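Local coordinates for protein trigger factor (PDB 2NSC) that probably acts as a ribosome-bound chaperone that keeps newly made polypeptides open and isomerises peptidyl-prolyl bonds, represented here by its N-terminal, ribosome-binding domain, at residues A25-K30 / E64-F69; L15-G20 / D76-R81. All blocks are in the same frame, centred on the assembly; numbering follows the deposited sequence.

From the N terminus, strands 2-9 and 12-18 form an antiparallel hairpin, and the chain then turns into helix 21-36. After a loop that carries the ribosome-binding signature of trigger factors, helices 51-58 and 62-71 follow, and 62-71 returns across helix 21-36 to close the loop of interaction 1. Only a short link separates helix 62-71 from helix 74-77; residues 76-81, which begin within the latter, meet the second hairpin strand in interaction 2. Interaction 1 is therefore nested inside the larger loop closed by interaction 2. The first joins two helices near the chain centre, the second ties the hairpin to residues 76-81 at the surface, their centres about 16 Å apart.

Interaction 1. Residues A25-K30 / E64-F69; sequences AQAEDK and EYTLDF
K30 lies across one face of the F69 ring, with CB over the ring atoms and the rest of its aliphatic chain running on obliquely. K30 CB sits 3.8 Å from the F69 ring centroid and 16° off the ring normal, a CH-pi contact, displaced somewhat toward the rim. K30 CD adds a second touch, 3.7 Å from F69 CD1. Past CG the K30 chain is extended, and its ammonium ends at a water that bridges the two helices: K30 NZ donates to it at 2.7 Å, and it donates in turn to F69 O at 2.9 Å. One lysine thus meets F69 twice, through methylenes and through water.

Beside this pair the helices meet through small groups. A27 CB lies 3.7 Å from T66 O and 4.1 Å from F69 CB, so the methyl sits against both the T66 carbonyl and the base of the F69 side chain, and it also touches L70. E28 passes T66 obliquely, its CG 3.7 Å from T66 CG2, while its carboxylate turns to a salt bridge with K55. T66 OG1 is bonded to F62 O of its own helix, and the side chain also touches L94. An alanine in place of F69 would probably open a gap over K30 CB and CD and leave the lysine chain freer to swing.

The axes of segments 25-30 and 64-69 approach to 8.0 Å, with their directions 111° apart, as two helices of the N-terminal, ribosome-binding domain cross near the chain centre. Direct contacts are van der Waals and CH-pi; one water is the polar link.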
loop_
_atom_site.group_PDB
_atom_site.type_symbol
_atom_site.label_atom_id
_atom_site.label_comp_id
_atom_site.label_asym_id
_atom_site.label_seq_id
_atom_site.Cartn_x
_atom_site.Cartn_y
_atom_site.Cartn_z
ATOM N N ALA A 25 0.169 3.112 -7.153
ATOM C CA ALA A 25 -0.928 3.722 -7.885
ATOM C C ALA A 25 -1.943 2.673 -8.380
ATOM O O ALA A 25 -3.157 2.861 -8.204
ATOM C CB ALA A 25 -0.398 4.582 -9.034
ATOM N N GLN A 26 -1.446 1.576 -8.965
ATOM C CA GLN A 26 -2.301 0.442 -9.370
ATOM C C GLN A 26 -3.128 -0.126 -8.197
ATOM O O GLN A 26 -4.324 -0.378 -8.340
ATOM C CB GLN A 26 -1.487 -0.651 -10.067
ATOM C CG GLN A 26 -1.100 -0.289 -11.526
ATOM C CD GLN A 26 -0.164 -1.314 -12.186
ATOM O OE1 GLN A 26 1.000 -1.456 -11.797
ATOM N NE2 GLN A 26 -0.672 -2.021 -13.191
ATOM N N ALA A 27 -2.496 -0.273 -7.036
ATOM C CA ALA A 27 -3.167 -0.770 -5.832
ATOM C C ALA A 27 -4.218 0.222 -5.314
ATOM O O ALA A 27 -5.318 -0.191 -4.938
ATOM C CB ALA A 27 -2.151 -1.084 -4.750
ATOM N N GLU A 28 -3.877 1.515 -5.296
ATOM C CA GLU A 28 -4.839 2.567 -4.958
ATOM C C GLU A 28 -6.074 2.485 -5.855
ATOM O O GLU A 28 -7.184 2.592 -5.366
ATOM C CB GLU A 28 -4.200 3.954 -5.066
ATOM C CG GLU A 28 -3.129 4.228 -4.008
ATOM C CD GLU A 28 -2.562 5.645 -4.084
ATOM O OE1 GLU A 28 -1.560 5.863 -4.777
ATOM O OE2 GLU A 28 -3.102 6.551 -3.445
ATOM N N ASP A 29 -5.869 2.283 -7.163
ATOM C CA ASP A 29 -6.961 2.115 -8.131
ATOM C C ASP A 29 -7.838 0.886 -7.820
ATOM O O ASP A 29 -9.055 0.941 -7.979
ATOM C CB ASP A 29 -6.408 1.976 -9.559
ATOM C CG ASP A 29 -5.905 3.292 -10.149
ATOM O OD1 ASP A 29 -6.271 4.372 -9.624
ATOM O OD2 ASP A 29 -5.154 3.244 -11.168
ATOM N N LYS A 30 -7.228 -0.232 -7.418
ATOM C CA LYS A 30 -8.015 -1.396 -7.042
ATOM C C LYS A 30 -8.837 -1.056 -5.805
ATOM O O LYS A 30 -9.993 -1.464 -5.695
ATOM C CB LYS A 30 -7.137 -2.603 -6.746
ATOM C CG LYS A 30 -6.370 -3.161 -7.948
ATOM C CD LYS A 30 -5.444 -4.294 -7.526
ATOM C CE LYS A 30 -4.504 -4.681 -8.662
ATOM N NZ LYS A 30 -3.671 -5.873 -8.293
ATOM N N GLU A 64 -4.743 1.286 4.324
ATOM C CA GLU A 64 -4.933 -0.113 4.709
ATOM C C GLU A 64 -5.435 -0.927 3.523
ATOM O O GLU A 64 -4.950 -2.036 3.279
ATOM C CB GLU A 64 -5.914 -0.227 5.875
ATOM C CG GLU A 64 -5.411 0.426 7.164
ATOM C CD GLU A 64 -3.999 -0.044 7.567
ATOM O OE1 GLU A 64 -3.707 -1.270 7.524
ATOM O OE2 GLU A 64 -3.180 0.832 7.938
ATOM N N TYR A 65 -6.395 -0.360 2.790
ATOM C CA TYR A 65 -6.932 -0.986 1.578
ATOM C C TYR A 65 -5.874 -1.041 0.487
ATOM O O TYR A 65 -5.736 -2.051 -0.215
ATOM C CB TYR A 65 -8.196 -0.253 1.095
ATOM C CG TYR A 65 -9.444 -0.597 1.894
ATOM C CD1 TYR A 65 -9.996 -1.893 1.844
ATOM C CD2 TYR A 65 -10.069 0.359 2.724
ATOM C CE1 TYR A 65 -11.157 -2.236 2.578
ATOM C CE2 TYR A 65 -11.239 0.010 3.486
ATOM C CZ TYR A 65 -11.770 -1.286 3.393
ATOM O OH TYR A 65 -12.902 -1.652 4.101
ATOM N N THR A 66 -5.107 0.042 0.366
ATOM C CA THR A 66 -3.984 0.062 -0.572
ATOM C C THR A 66 -2.989 -1.054 -0.269
ATOM O O THR A 66 -2.567 -1.772 -1.175
ATOM C CB THR A 66 -3.289 1.439 -0.641
ATOM O OG1 THR A 66 -4.259 2.434 -1.005
ATOM C CG2 THR A 66 -2.197 1.436 -1.703
ATOM N N LEU A 67 -2.644 -1.230 1.000
ATOM C CA LEU A 67 -1.713 -2.271 1.375
ATOM C C LEU A 67 -2.304 -3.657 1.150
ATOM O O LEU A 67 -1.575 -4.565 0.752
ATOM C CB LEU A 67 -1.271 -2.091 2.824
ATOM C CG LEU A 67 -0.226 -1.012 3.044
ATOM C CD1 LEU A 67 -0.275 -0.541 4.500
ATOM C CD2 LEU A 67 1.172 -1.509 2.645
ATOM N N ASP A 68 -3.610 -3.829 1.388
ATOM C CA ASP A 68 -4.290 -5.120 1.107
ATOM C C ASP A 68 -4.042 -5.554 -0.331
ATOM O O ASP A 68 -3.693 -6.692 -0.589
ATOM C CB ASP A 68 -5.807 -5.024 1.299
ATOM C CG ASP A 68 -6.226 -5.045 2.761
ATOM O OD1 ASP A 68 -5.434 -5.501 3.617
ATOM O OD2 ASP A 68 -7.358 -4.599 3.057
ATOM N N PHE A 69 -4.254 -4.634 -1.270
ATOM C CA PHE A 69 -4.063 -4.959 -2.671
ATOM C C PHE A 69 -2.591 -5.122 -3.068
ATOM O O PHE A 69 -2.277 -5.905 -3.967
ATOM C CB PHE A 69 -4.828 -3.987 -3.573
ATOM C CG PHE A 69 -6.315 -4.246 -3.589
ATOM C CD1 PHE A 69 -6.830 -5.341 -4.287
ATOM C CD2 PHE A 69 -7.189 -3.429 -2.859
ATOM C CE1 PHE A 69 -8.207 -5.600 -4.281
ATOM C CE2 PHE A 69 -8.545 -3.675 -2.841
ATOM C CZ PHE A 69 -9.067 -4.760 -3.541
HETATM O O HOH W 1 -2.151 -4.535 -6.529
#

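Interaction 2. Residues L15-G20 / D76-R81; sequences LEYVFG and DTLKDR
Y17 leaves strand 12-18, the second strand of an antiparallel beta hairpin, and extends its ring toward T77 of the short helix 74-77. With CG anti to the carbonyl carbon (chi1 -74°), the side chain starts beside the backbone N, and its CB already points at the other segment. The contact begins along one edge of the ring: Y17 CE1 lies 3.3 Å from T77 OG1 and 4.1 Å from T77 CG2, and CZ approaches the same hydroxyl oxygen, which stays close to the ring plane. At the tip, Y17 OH donates a short hydrogen bond of 2.6 Å to T77 OG1, the two side chains sliding past each other in opposite directions. The hydroxyl of T77 is also bonded to I74 O within its own helix, and two interactions therefore hold this oxygen, one of them to the hairpin. Its place between the backbone N and the carbonyl carbon (chi1 67°) lets T77 OG1 meet both Y17 OH and I74 O. The Y17 OH has an apolar neighbour as well, L78 CD2 at 3.4 Å. Y17 also touches M1 and V3, which places the side chain beside the N terminus.

L78 then links the tyrosine to L15, two residues back along the same strand. L15 CD1 packs 3.7 Å from L78 CD2, and L78 itself reaches P87 in the following loop. A type I turn from L78 to R81, closed by R81 N to L78 O at 2.9 Å, carries the arginine back toward the strand. Crystal neighbours touch both sides of this surface contact. R81 meets L15 tip to tip, with the methyl L15 CD1 over one face of the guanidinium, 3.8 Å from R81 NH2.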
loop_
_atom_site.group_PDB
_atom_site.type_symbol
_atom_site.label_atom_id
_atom_site.label_comp_id
_atom_site.label_asym_id
_atom_site.label_seq_id
_atom_site.Cartn_x
_atom_site.Cartn_y
_atom_site.Cartn_z
ATOM N N LEU A 15 11.082 -12.332 4.043
ATOM C CA LEU A 15 11.276 -11.569 2.829
ATOM C C LEU A 15 10.607 -10.234 3.020
ATOM O O LEU A 15 9.491 -10.178 3.540
ATOM C CB LEU A 15 10.634 -12.281 1.638
ATOM C CG LEU A 15 11.093 -13.710 1.296
ATOM C CD1 LEU A 15 10.200 -14.262 0.192
ATOM C CD2 LEU A 15 12.539 -13.720 0.845
ATOM N N GLU A 16 11.290 -9.178 2.598
ATOM C CA GLU A 16 10.761 -7.836 2.649
ATOM C C GLU A 16 10.513 -7.318 1.240
ATOM O O GLU A 16 11.466 -7.142 0.454
ATOM C CB GLU A 16 11.753 -6.923 3.348
ATOM C CG GLU A 16 11.291 -5.484 3.416
ATOM C CD GLU A 16 12.253 -4.643 4.204
ATOM O OE1 GLU A 16 13.342 -4.346 3.661
ATOM O OE2 GLU A 16 11.925 -4.286 5.368
ATOM N N TYR A 17 9.240 -7.071 0.930
ATOM C CA TYR A 17 8.818 -6.560 -0.375
ATOM C C TYR A 17 8.692 -5.050 -0.287
ATOM O O TYR A 17 7.995 -4.546 0.573
ATOM C CB TYR A 17 7.469 -7.174 -0.782
ATOM C CG TYR A 17 7.559 -8.614 -1.217
ATOM C CD1 TYR A 17 7.553 -8.942 -2.580
ATOM C CD2 TYR A 17 7.694 -9.651 -0.284
ATOM C CE1 TYR A 17 7.646 -10.279 -3.016
ATOM C CE2 TYR A 17 7.801 -11.004 -0.695
ATOM C CZ TYR A 17 7.774 -11.304 -2.067
ATOM O OH TYR A 17 7.856 -12.593 -2.509
ATOM N N VAL A 18 9.383 -4.338 -1.171
ATOM C CA VAL A 18 9.290 -2.879 -1.280
ATOM C C VAL A 18 8.647 -2.553 -2.630
ATOM O O VAL A 18 9.135 -2.980 -3.683
ATOM C CB VAL A 18 10.690 -2.226 -1.182
ATOM C CG1 VAL A 18 10.618 -0.704 -1.397
ATOM C CG2 VAL A 18 11.333 -2.542 0.172
ATOM N N PHE A 19 7.557 -1.797 -2.586
ATOM C CA PHE A 19 6.748 -1.540 -3.762
ATOM C C PHE A 19 7.038 -0.155 -4.319
ATOM O O PHE A 19 7.212 0.803 -3.564
ATOM C CB PHE A 19 5.256 -1.700 -3.444
ATOM C CG PHE A 19 4.896 -3.063 -2.925
ATOM C CD1 PHE A 19 4.635 -4.105 -3.802
ATOM C CD2 PHE A 19 4.865 -3.322 -1.551
ATOM C CE1 PHE A 19 4.315 -5.388 -3.318
ATOM C CE2 PHE A 19 4.539 -4.584 -1.070
ATOM C CZ PHE A 19 4.274 -5.632 -1.958
ATOM N N GLY A 20 7.075 -0.070 -5.650
ATOM C CA GLY A 20 7.375 1.167 -6.342
ATOM C C GLY A 20 6.143 2.025 -6.567
ATOM O O GLY A 20 5.023 1.584 -6.326
ATOM N N ASP A 76 2.239 -14.470 -6.316
ATOM C CA ASP A 76 2.692 -14.755 -7.661
ATOM C C ASP A 76 4.222 -14.778 -7.754
ATOM O O ASP A 76 4.793 -15.499 -8.594
ATOM C CB ASP A 76 2.103 -13.734 -8.626
ATOM C CG ASP A 76 2.231 -14.159 -10.059
ATOM O OD1 ASP A 76 3.348 -14.021 -10.603
ATOM O OD2 ASP A 76 1.226 -14.639 -10.636
ATOM N N THR A 77 4.882 -13.996 -6.894
ATOM C CA THR A 77 6.347 -13.953 -6.855
ATOM C C THR A 77 6.940 -15.209 -6.217
ATOM O O THR A 77 8.154 -15.454 -6.305
ATOM C CB THR A 77 6.865 -12.714 -6.097
ATOM O OG1 THR A 77 6.509 -12.824 -4.719
ATOM C CG2 THR A 77 6.268 -11.457 -6.664
ATOM N N LEU A 78 6.084 -15.999 -5.575
ATOM C CA LEU A 78 6.534 -17.188 -4.874
ATOM C C LEU A 78 6.077 -18.482 -5.542
ATOM O O LEU A 78 6.388 -19.560 -5.038
ATOM C CB LEU A 78 6.054 -17.176 -3.417
ATOM C CG LEU A 78 6.432 -15.985 -2.530
ATOM C CD1 LEU A 78 5.601 -15.953 -1.270
ATOM C CD2 LEU A 78 7.887 -16.003 -2.184
ATOM N N LYS A 79 5.340 -18.385 -6.653
ATOM C CA LYS A 79 4.778 -19.572 -7.286
ATOM C C LYS A 79 5.846 -20.578 -7.798
ATOM O O LYS A 79 5.520 -21.721 -8.073
ATOM C CB LYS A 79 3.774 -19.193 -8.386
ATOM C CG LYS A 79 4.387 -18.581 -9.626
ATOM C CD LYS A 79 3.340 -18.234 -10.657
ATOM C CE LYS A 79 3.931 -17.309 -11.718
ATOM N NZ LYS A 79 3.052 -17.139 -12.920
ATOM N N ASP A 80 7.103 -20.140 -7.899
ATOM C CA ASP A 80 8.238 -21.006 -8.272
ATOM C C ASP A 80 8.878 -21.731 -7.064
ATOM O O ASP A 80 9.792 -22.543 -7.216
ATOM C CB ASP A 80 9.302 -20.191 -9.022
ATOM C CG ASP A 80 9.870 -19.024 -8.187
ATOM O OD1 ASP A 80 9.188 -18.513 -7.260
ATOM O OD2 ASP A 80 11.014 -18.602 -8.475
ATOM N N ARG A 81 8.399 -21.417 -5.866
ATOM C CA ARG A 81 8.866 -22.074 -4.657
ATOM C C ARG A 81 7.839 -23.067 -4.131
ATOM O O ARG A 81 6.628 -22.867 -4.270
ATOM C CB ARG A 81 9.153 -21.044 -3.575
ATOM C CG ARG A 81 10.085 -19.916 -3.976
ATOM C CD ARG A 81 10.736 -19.349 -2.720
ATOM N NE ARG A 81 11.189 -17.967 -2.881
ATOM C CZ ARG A 81 12.050 -17.364 -2.066
ATOM N NH1 ARG A 81 12.565 -18.018 -1.031
ATOM N NH2 ARG A 81 12.390 -16.101 -2.284
#